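Local structure of methyltransferase 1 (Methanosarcina barkeri, 2I2X) at residues Y11-K23 with M340-R353. The protein transfers the methyl group of methanol to the cob(I)amide carried by its partner protein MtaC, in the methanol pathway of methanogenesis. Numbering follows the deposited sequence.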
ATOM      1  N   TYR A  11     -14.041  26.306  19.398  1.00  9.28           N
ATOM      2  CA  TYR A  11     -13.346  27.235  18.551  1.00  9.82           C
ATOM      3  C   TYR A  11     -14.283  28.384  18.199  1.00 10.18           C
ATOM      4  O   TYR A  11     -15.458  28.160  17.942  1.00  9.98           O
ATOM      5  CB  TYR A  11     -12.933  26.526  17.242  1.00  9.83           C
ATOM      6  CG  TYR A  11     -11.824  25.526  17.376  1.00  9.23           C
ATOM      7  CD1 TYR A  11     -10.479  25.920  17.301  1.00 10.40           C
ATOM      8  CD2 TYR A  11     -12.103  24.179  17.552  1.00  9.77           C
ATOM      9  CE1 TYR A  11      -9.437  24.971  17.430  1.00  9.05           C
ATOM     10  CE2 TYR A  11     -11.073  23.224  17.688  1.00  9.24           C
ATOM     11  CZ  TYR A  11      -9.755  23.627  17.612  1.00  9.68           C
ATOM     12  OH  TYR A  11      -8.770  22.674  17.752  1.00 10.55           O
ATOM     13  N   ALA A  12     -13.754  29.603  18.118  1.00 10.79           N
ATOM     14  CA  ALA A  12     -14.582  30.775  17.802  1.00 11.22           C
ATOM     15  C   ALA A  12     -15.056  30.809  16.360  1.00 11.67           C
ATOM     16  O   ALA A  12     -16.103  31.376  16.085  1.00 12.23           O
ATOM     17  CB  ALA A  12     -13.834  32.066  18.135  1.00 11.23           C
ATOM     18  N   ASN A  13     -14.276  30.226  15.441  1.00 11.77           N
ATOM     19  CA  ASN A  13     -14.633  30.134  14.015  1.00 11.40           C
ATOM     20  C   ASN A  13     -13.784  29.042  13.348  1.00 11.07           C
ATOM     21  O   ASN A  13     -12.784  28.598  13.934  1.00 11.14           O
ATOM     22  CB  ASN A  13     -14.428  31.495  13.324  1.00 11.55           C
ATOM     23  CG  ASN A  13     -12.967  31.978  13.394  1.00 13.27           C
ATOM     24  OD1 ASN A  13     -12.066  31.331  12.857  1.00 17.54           O
ATOM     25  ND2 ASN A  13     -12.737  33.117  14.037  1.00 12.28           N
ATOM     26  N   ALA A  14     -14.145  28.643  12.123  1.00 10.29           N
ATOM     27  CA  ALA A  14     -13.473  27.531  11.406  1.00  9.96           C
ATOM     28  C   ALA A  14     -11.994  27.768  11.154  1.00 10.10           C
ATOM     29  O   ALA A  14     -11.201  26.836  11.158  1.00  9.98           O
ATOM     30  CB  ALA A  14     -14.194  27.205  10.076  1.00  8.49           C
ATOM     31  N   ASP A  15     -11.626  29.025  10.951  1.00 11.06           N
ATOM     32  CA  ASP A  15     -10.260  29.373  10.589  1.00 11.31           C
ATOM     33  C   ASP A  15      -9.245  29.155  11.701  1.00 11.19           C
ATOM     34  O   ASP A  15      -8.035  29.205  11.443  1.00 11.38           O
ATOM     35  CB  ASP A  15     -10.161  30.806  10.057  1.00 11.76           C
ATOM     36  CG  ASP A  15      -8.783  31.110   9.508  1.00 11.29           C
ATOM     37  OD1 ASP A  15      -8.460  30.612   8.417  1.00 12.94           O
ATOM     38  OD2 ASP A  15      -8.006  31.820  10.184  1.00 11.34           O
ATOM     39  N   GLU A  16      -9.727  28.899  12.912  1.00 10.58           N
ATOM     40  CA  GLU A  16      -8.857  28.622  14.059  1.00 10.85           C
ATOM     41  C   GLU A  16      -8.419  27.155  14.067  1.00 10.45           C
ATOM     42  O   GLU A  16      -7.452  26.772  14.772  1.00 10.82           O
ATOM     43  CB  GLU A  16      -9.598  28.899  15.389  1.00 11.74           C
ATOM     44  CG  GLU A  16      -9.455  30.303  15.960  1.00 13.15           C
ATOM     45  CD  GLU A  16     -10.333  30.586  17.211  1.00 18.44           C
ATOM     46  OE1 GLU A  16     -11.044  29.677  17.739  1.00 16.80           O
ATOM     47  OE2 GLU A  16     -10.302  31.765  17.670  1.00 20.63           O
ATOM     48  N   MET A  17      -9.165  26.325  13.339  1.00  9.18           N
ATOM     49  CA  MET A  17      -8.857  24.906  13.248  1.00  8.40           C
ATOM     50  C   MET A  17      -7.663  24.609  12.308  1.00  8.28           C
ATOM     51  O   MET A  17      -7.496  25.221  11.231  1.00  7.19           O
ATOM     52  CB  MET A  17     -10.087  24.134  12.811  1.00  8.10           C
ATOM     53  CG  MET A  17     -11.278  24.255  13.795  1.00  9.57           C
ATOM     54  SD  MET A  17     -12.734  23.396  13.177  1.00  8.96           S
ATOM     55  CE  MET A  17     -12.268  21.765  13.691  1.00  7.55           C
ATOM     56  N   THR A  18      -6.838  23.670  12.743  1.00  7.41           N
ATOM     57  CA  THR A  18      -5.708  23.258  11.973  1.00  6.78           C
ATOM     58  C   THR A  18      -5.367  21.810  12.327  1.00  6.26           C
ATOM     59  O   THR A  18      -5.946  21.233  13.274  1.00  4.73           O
ATOM     60  CB  THR A  18      -4.500  24.228  12.159  1.00  7.19           C
ATOM     61  OG1 THR A  18      -3.644  24.129  11.024  1.00  8.11           O
ATOM     62  CG2 THR A  18      -3.686  23.920  13.422  1.00  6.02           C
ATOM     63  N   PHE A  19      -4.433  21.226  11.566  1.00  5.29           N
ATOM     64  CA  PHE A  19      -3.997  19.868  11.855  1.00  4.68           C
ATOM     65  C   PHE A  19      -2.879  19.814  12.925  1.00  5.12           C
ATOM     66  O   PHE A  19      -2.145  20.794  13.108  1.00  5.54           O
ATOM     67  CB  PHE A  19      -3.633  19.141  10.570  1.00  4.10           C
ATOM     68  CG  PHE A  19      -2.650  19.891   9.669  1.00  3.18           C
ATOM     69  CD1 PHE A  19      -3.020  20.258   8.383  1.00  2.00           C
ATOM     70  CD2 PHE A  19      -1.350  20.151  10.089  1.00  2.00           C
ATOM     71  CE1 PHE A  19      -2.104  20.914   7.522  1.00  4.76           C
ATOM     72  CE2 PHE A  19      -0.451  20.798   9.263  1.00  3.83           C
ATOM     73  CZ  PHE A  19      -0.815  21.186   7.959  1.00  2.00           C
ATOM     74  N   GLY A  20      -2.792  18.706  13.660  1.00  5.17           N
ATOM     75  CA  GLY A  20      -1.771  18.521  14.690  1.00  6.58           C
ATOM     76  C   GLY A  20      -1.903  19.382  15.938  1.00  7.90           C
ATOM     77  O   GLY A  20      -1.113  19.268  16.914  1.00  7.23           O
ATOM     78  N   VAL A  21      -2.879  20.281  15.913  1.00  9.18           N
ATOM     79  CA  VAL A  21      -3.202  20.965  17.151  1.00 10.63           C
ATOM     80  C   VAL A  21      -4.668  20.915  17.532  1.00 11.08           C
ATOM     81  O   VAL A  21      -5.580  21.089  16.724  1.00 11.09           O
ATOM     82  CB  VAL A  21      -2.507  22.416  17.322  1.00 11.02           C
ATOM     83  CG1 VAL A  21      -1.718  22.837  16.115  1.00  8.53           C
ATOM     84  CG2 VAL A  21      -3.474  23.484  17.808  1.00  8.42           C
ATOM     85  N   SER A  22      -4.880  20.636  18.794  1.00 11.69           N
ATOM     86  CA  SER A  22      -6.208  20.817  19.314  1.00 12.95           C
ATOM     87  C   SER A  22      -6.146  21.620  20.594  1.00 12.23           C
ATOM     88  O   SER A  22      -5.096  21.688  21.254  1.00 11.58           O
ATOM     89  CB  SER A  22      -6.928  19.487  19.455  1.00 13.06           C
ATOM     90  OG  SER A  22      -6.057  18.521  19.988  1.00 18.23           O
ATOM     91  N   LYS A  23      -7.268  22.264  20.902  1.00 12.29           N
ATOM     92  CA  LYS A  23      -7.382  23.093  22.092  1.00 11.94           C
ATOM     93  C   LYS A  23      -7.065  22.312  23.369  1.00 11.36           C
ATOM     94  O   LYS A  23      -6.442  22.843  24.271  1.00 10.64           O
ATOM     95  CB  LYS A  23      -8.771  23.713  22.166  1.00 12.09           C
ATOM     96  CG  LYS A  23      -8.922  24.724  23.302  1.00 14.41           C
ATOM     97  CD  LYS A  23     -10.323  25.353  23.358  1.00 16.00           C
ATOM     98  CE  LYS A  23     -10.282  26.639  24.166  1.00 17.72           C
ATOM     99  NZ  LYS A  23     -11.586  26.936  24.758  1.00 20.96           N
ATOM    100  N   MET A 340       3.042  17.542   7.064  1.00  5.80           N
ATOM    101  CA  MET A 340       2.179  18.362   7.885  1.00  5.65           C
ATOM    102  C   MET A 340       3.038  19.011   8.959  1.00  5.98           C
ATOM    103  O   MET A 340       2.927  20.211   9.161  1.00  6.76           O
ATOM    104  CB  MET A 340       1.012  17.550   8.458  1.00  5.77           C
ATOM    105  CG  MET A 340      -0.153  17.360   7.456  1.00  4.61           C
ATOM    106  SD  MET A 340      -1.542  16.442   8.177  1.00  5.41           S
ATOM    107  CE  MET A 340      -0.907  14.755   8.231  1.00  2.15           C
ATOM    108  N   ASN A 341       3.928  18.253   9.610  1.00  5.38           N
ATOM    109  CA  ASN A 341       4.661  18.815  10.737  1.00  5.43           C
ATOM    110  C   ASN A 341       5.612  19.905  10.321  1.00  5.68           C
ATOM    111  O   ASN A 341       5.844  20.818  11.098  1.00  6.05           O
ATOM    112  CB  ASN A 341       5.359  17.746  11.576  1.00  5.01           C
ATOM    113  CG  ASN A 341       4.382  16.750  12.199  1.00  7.38           C
ATOM    114  OD1 ASN A 341       3.151  17.014  12.304  1.00  8.57           O
ATOM    115  ND2 ASN A 341       4.920  15.602  12.652  1.00  4.87           N
ATOM    116  N   THR A 342       6.146  19.819   9.093  1.00  6.03           N
ATOM    117  CA  THR A 342       7.011  20.862   8.510  1.00  5.36           C
ATOM    118  C   THR A 342       6.229  22.170   8.270  1.00  5.77           C
ATOM    119  O   THR A 342       6.773  23.277   8.410  1.00  6.30           O
ATOM    120  CB  THR A 342       7.618  20.366   7.143  1.00  5.01           C
ATOM    121  OG1 THR A 342       8.389  19.187   7.354  1.00  3.99           O
ATOM    122  CG2 THR A 342       8.514  21.414   6.487  1.00  3.15           C
ATOM    123  N   ALA A 343       4.973  22.024   7.843  1.00  5.67           N
ATOM    124  CA  ALA A 343       4.036  23.134   7.677  1.00  5.57           C
ATOM    125  C   ALA A 343       3.846  23.845   9.010  1.00  5.39           C
ATOM    126  O   ALA A 343       3.918  25.085   9.095  1.00  6.27           O
ATOM    127  CB  ALA A 343       2.701  22.632   7.138  1.00  4.70           C
ATOM    128  N   LEU A 344       3.641  23.069  10.057  1.00  4.79           N
ATOM    129  CA  LEU A 344       3.460  23.653  11.365  1.00  5.29           C
ATOM    130  C   LEU A 344       4.720  24.414  11.790  1.00  5.73           C
ATOM    131  O   LEU A 344       4.659  25.569  12.212  1.00  5.83           O
ATOM    132  CB  LEU A 344       3.089  22.578  12.392  1.00  4.38           C
ATOM    133  CG  LEU A 344       1.659  22.040  12.331  1.00  5.30           C
ATOM    134  CD1 LEU A 344       1.629  20.634  12.959  1.00  6.46           C
ATOM    135  CD2 LEU A 344       0.601  22.999  13.036  1.00  3.61           C
ATOM    136  N   GLU A 345       5.868  23.772  11.645  1.00  5.96           N
ATOM    137  CA  GLU A 345       7.104  24.341  12.120  1.00  6.62           C
ATOM    138  C   GLU A 345       7.429  25.669  11.410  1.00  6.66           C
ATOM    139  O   GLU A 345       8.060  26.562  11.979  1.00  6.66           O
ATOM    140  CB  GLU A 345       8.223  23.300  11.970  1.00  6.68           C
ATOM    141  CG  GLU A 345       7.994  22.094  12.882  1.00  7.97           C
ATOM    142  CD  GLU A 345       7.855  22.485  14.367  1.00 10.21           C
ATOM    143  OE1 GLU A 345       8.579  23.393  14.854  1.00 10.64           O
ATOM    144  OE2 GLU A 345       7.048  21.856  15.059  1.00 11.67           O
ATOM    145  N   THR A 346       6.966  25.803  10.183  1.00  6.28           N
ATOM    146  CA  THR A 346       7.294  26.964   9.400  1.00  6.72           C
ATOM    147  C   THR A 346       6.095  27.883   9.278  1.00  7.42           C
ATOM    148  O   THR A 346       6.133  28.827   8.496  1.00  6.57           O
ATOM    149  CB  THR A 346       7.808  26.573   7.982  1.00  7.24           C
ATOM    150  OG1 THR A 346       6.783  25.842   7.260  1.00  6.61           O
ATOM    151  CG2 THR A 346       9.097  25.756   8.102  1.00  5.05           C
ATOM    152  N   LYS A 347       5.042  27.626  10.071  1.00  8.41           N
ATOM    153  CA  LYS A 347       3.863  28.502  10.096  1.00  9.36           C
ATOM    154  C   LYS A 347       3.161  28.493   8.731  1.00  9.08           C
ATOM    155  O   LYS A 347       2.680  29.528   8.271  1.00  9.05           O
ATOM    156  CB  LYS A 347       4.229  29.961  10.463  1.00  9.46           C
ATOM    157  CG  LYS A 347       4.304  30.293  11.964  1.00 13.96           C
ATOM    158  CD  LYS A 347       5.461  29.646  12.673  1.00 20.92           C
ATOM    159  CE  LYS A 347       5.220  29.528  14.205  1.00 29.28           C
ATOM    160  NZ  LYS A 347       5.111  30.838  14.990  1.00 32.22           N
ATOM    161  N   ASN A 348       3.141  27.347   8.065  1.00  8.28           N
ATOM    162  CA  ASN A 348       2.487  27.291   6.779  1.00  8.64           C
ATOM    163  C   ASN A 348       1.367  26.308   6.835  1.00  8.32           C
ATOM    164  O   ASN A 348       0.812  25.956   5.799  1.00  8.18           O
ATOM    165  CB  ASN A 348       3.461  26.925   5.646  1.00  8.71           C
ATOM    166  CG  ASN A 348       4.389  28.067   5.278  1.00  9.61           C
ATOM    167  OD1 ASN A 348       5.599  27.994   5.507  1.00 12.71           O
ATOM    168  ND2 ASN A 348       3.834  29.119   4.680  1.00  6.01           N
ATOM    169  N   ASP A 349       1.020  25.863   8.043  1.00  8.19           N
ATOM    170  CA  ASP A 349      -0.067  24.891   8.189  1.00  8.49           C
ATOM    171  C   ASP A 349      -1.427  25.335   7.607  1.00  8.71           C
ATOM    172  O   ASP A 349      -2.133  24.527   6.978  1.00  8.82           O
ATOM    173  CB  ASP A 349      -0.205  24.413   9.617  1.00  8.32           C
ATOM    174  CG  ASP A 349      -0.470  25.543  10.590  1.00 10.33           C
ATOM    175  OD1 ASP A 349       0.430  26.398  10.827  1.00 10.98           O
ATOM    176  OD2 ASP A 349      -1.598  25.553  11.132  1.00 10.16           O
ATOM    177  N   LYS A 350      -1.792  26.602   7.764  1.00  8.59           N
ATOM    178  CA  LYS A 350      -3.127  26.999   7.327  1.00  8.79           C
ATOM    179  C   LYS A 350      -3.334  26.940   5.827  1.00  8.11           C
ATOM    180  O   LYS A 350      -4.412  26.535   5.387  1.00  8.36           O
ATOM    181  CB  LYS A 350      -3.545  28.337   7.912  1.00  9.28           C
ATOM    182  CG  LYS A 350      -3.951  28.208   9.391  1.00 12.74           C
ATOM    183  CD  LYS A 350      -4.421  29.536   9.922  1.00 16.78           C
ATOM    184  CE  LYS A 350      -4.874  29.420  11.352  1.00 19.87           C
ATOM    185  NZ  LYS A 350      -5.443  30.763  11.717  1.00 23.83           N
ATOM    186  N   VAL A 351      -2.307  27.294   5.048  1.00  7.39           N
ATOM    187  CA  VAL A 351      -2.413  27.248   3.596  1.00  7.31           C
ATOM    188  C   VAL A 351      -2.458  25.791   3.135  1.00  7.43           C
ATOM    189  O   VAL A 351      -3.168  25.447   2.192  1.00  7.08           O
ATOM    190  CB  VAL A 351      -1.254  28.021   2.870  1.00  7.89           C
ATOM    191  CG1 VAL A 351       0.077  27.424   3.209  1.00  8.97           C
ATOM    192  CG2 VAL A 351      -1.417  27.988   1.332  1.00  5.66           C
ATOM    193  N   LEU A 352      -1.700  24.933   3.808  1.00  7.40           N
ATOM    194  CA  LEU A 352      -1.660  23.530   3.435  1.00  7.18           C
ATOM    195  C   LEU A 352      -2.993  22.910   3.787  1.00  6.45           C
ATOM    196  O   LEU A 352      -3.595  22.216   2.955  1.00  6.67           O
ATOM    197  CB  LEU A 352      -0.467  22.795   4.081  1.00  7.51           C
ATOM    198  CG  LEU A 352      -0.366  21.291   3.769  1.00  7.26           C
ATOM    199  CD1 LEU A 352      -0.283  21.053   2.258  1.00  8.16           C
ATOM    200  CD2 LEU A 352       0.781  20.638   4.512  1.00  3.34           C
ATOM    201  N   ARG A 353      -3.472  23.180   5.002  1.00  6.29           N
ATOM    202  CA  ARG A 353      -4.864  22.883   5.357  1.00  5.01           C
ATOM    203  C   ARG A 353      -5.859  23.303   4.248  1.00  5.11           C
ATOM    204  O   ARG A 353      -6.603  22.472   3.735  1.00  4.83           O
ATOM    205  CB  ARG A 353      -5.190  23.474   6.715  1.00  6.39           C
ATOM    206  CG  ARG A 353      -6.702  23.564   7.121  1.00  5.67           C
ATOM    207  CD  ARG A 353      -7.116  25.002   6.893  1.00 10.50           C
ATOM    208  NE  ARG A 353      -7.309  25.708   8.128  1.00 10.55           N
ATOM    209  CZ  ARG A 353      -7.347  27.025   8.278  1.00 10.19           C
ATOM    210  NH1 ARG A 353      -7.160  27.848   7.257  1.00  4.48           N
ATOM    211  NH2 ARG A 353      -7.600  27.498   9.505  1.00 11.45           N
TER
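Phe19 wedges its ring between the C-terminal end of helix 325-345 and the start of helix 349-361. Met340 lies over one face: its CG sits 3.8 Å from the ring centroid in a CH-pi contact, and with CG anti to the carbonyl carbon (chi1 -81°) and the chain extended at chi2 (-178°), SD also lies over that face, 4.1 Å from the centroid of the Phe19 ring, as a Met-aromatic contact. Ala343 CB meets the ring at its edge, 3.9 Å from CZ, while Leu344 CG, Asp349 CB and Leu352 CD2 approach obliquely, so both helices contribute to the apolar pocket. Leu344 also reaches beyond the ring to touch Val21 with its CD2.

Beside this pocket Arg353 bends at chi2 and chi3 to turn its guanidinium toward the backbone at and just after the 3-10 turn 14-16. NE and NH2 hold Met17 O side-on, at 3.1 and 2.9 Å from that oxygen, which lies close to the guanidinium plane. NH1 forms a salt bridge with Asp15 OD1, met from above the carboxylate plane. The other carboxylate oxygen, OD2, pairs with Lys350 NZ at 3.2 Å, so Asp15 is shared between two cations; Lys350 CG lies against one face of the guanidinium. Between the polar and apolar halves, Thr18 OG1 donates a hydrogen bond to Asp349 OD2, modelled at 2.5 Å.

The contact lies away from the metal and corrinoid sites. It lays the N-terminal segment across the junction of two consecutive helices, with helix 372-383 beside Ala14 and Arg353, and helix 273-280 packing against Met17.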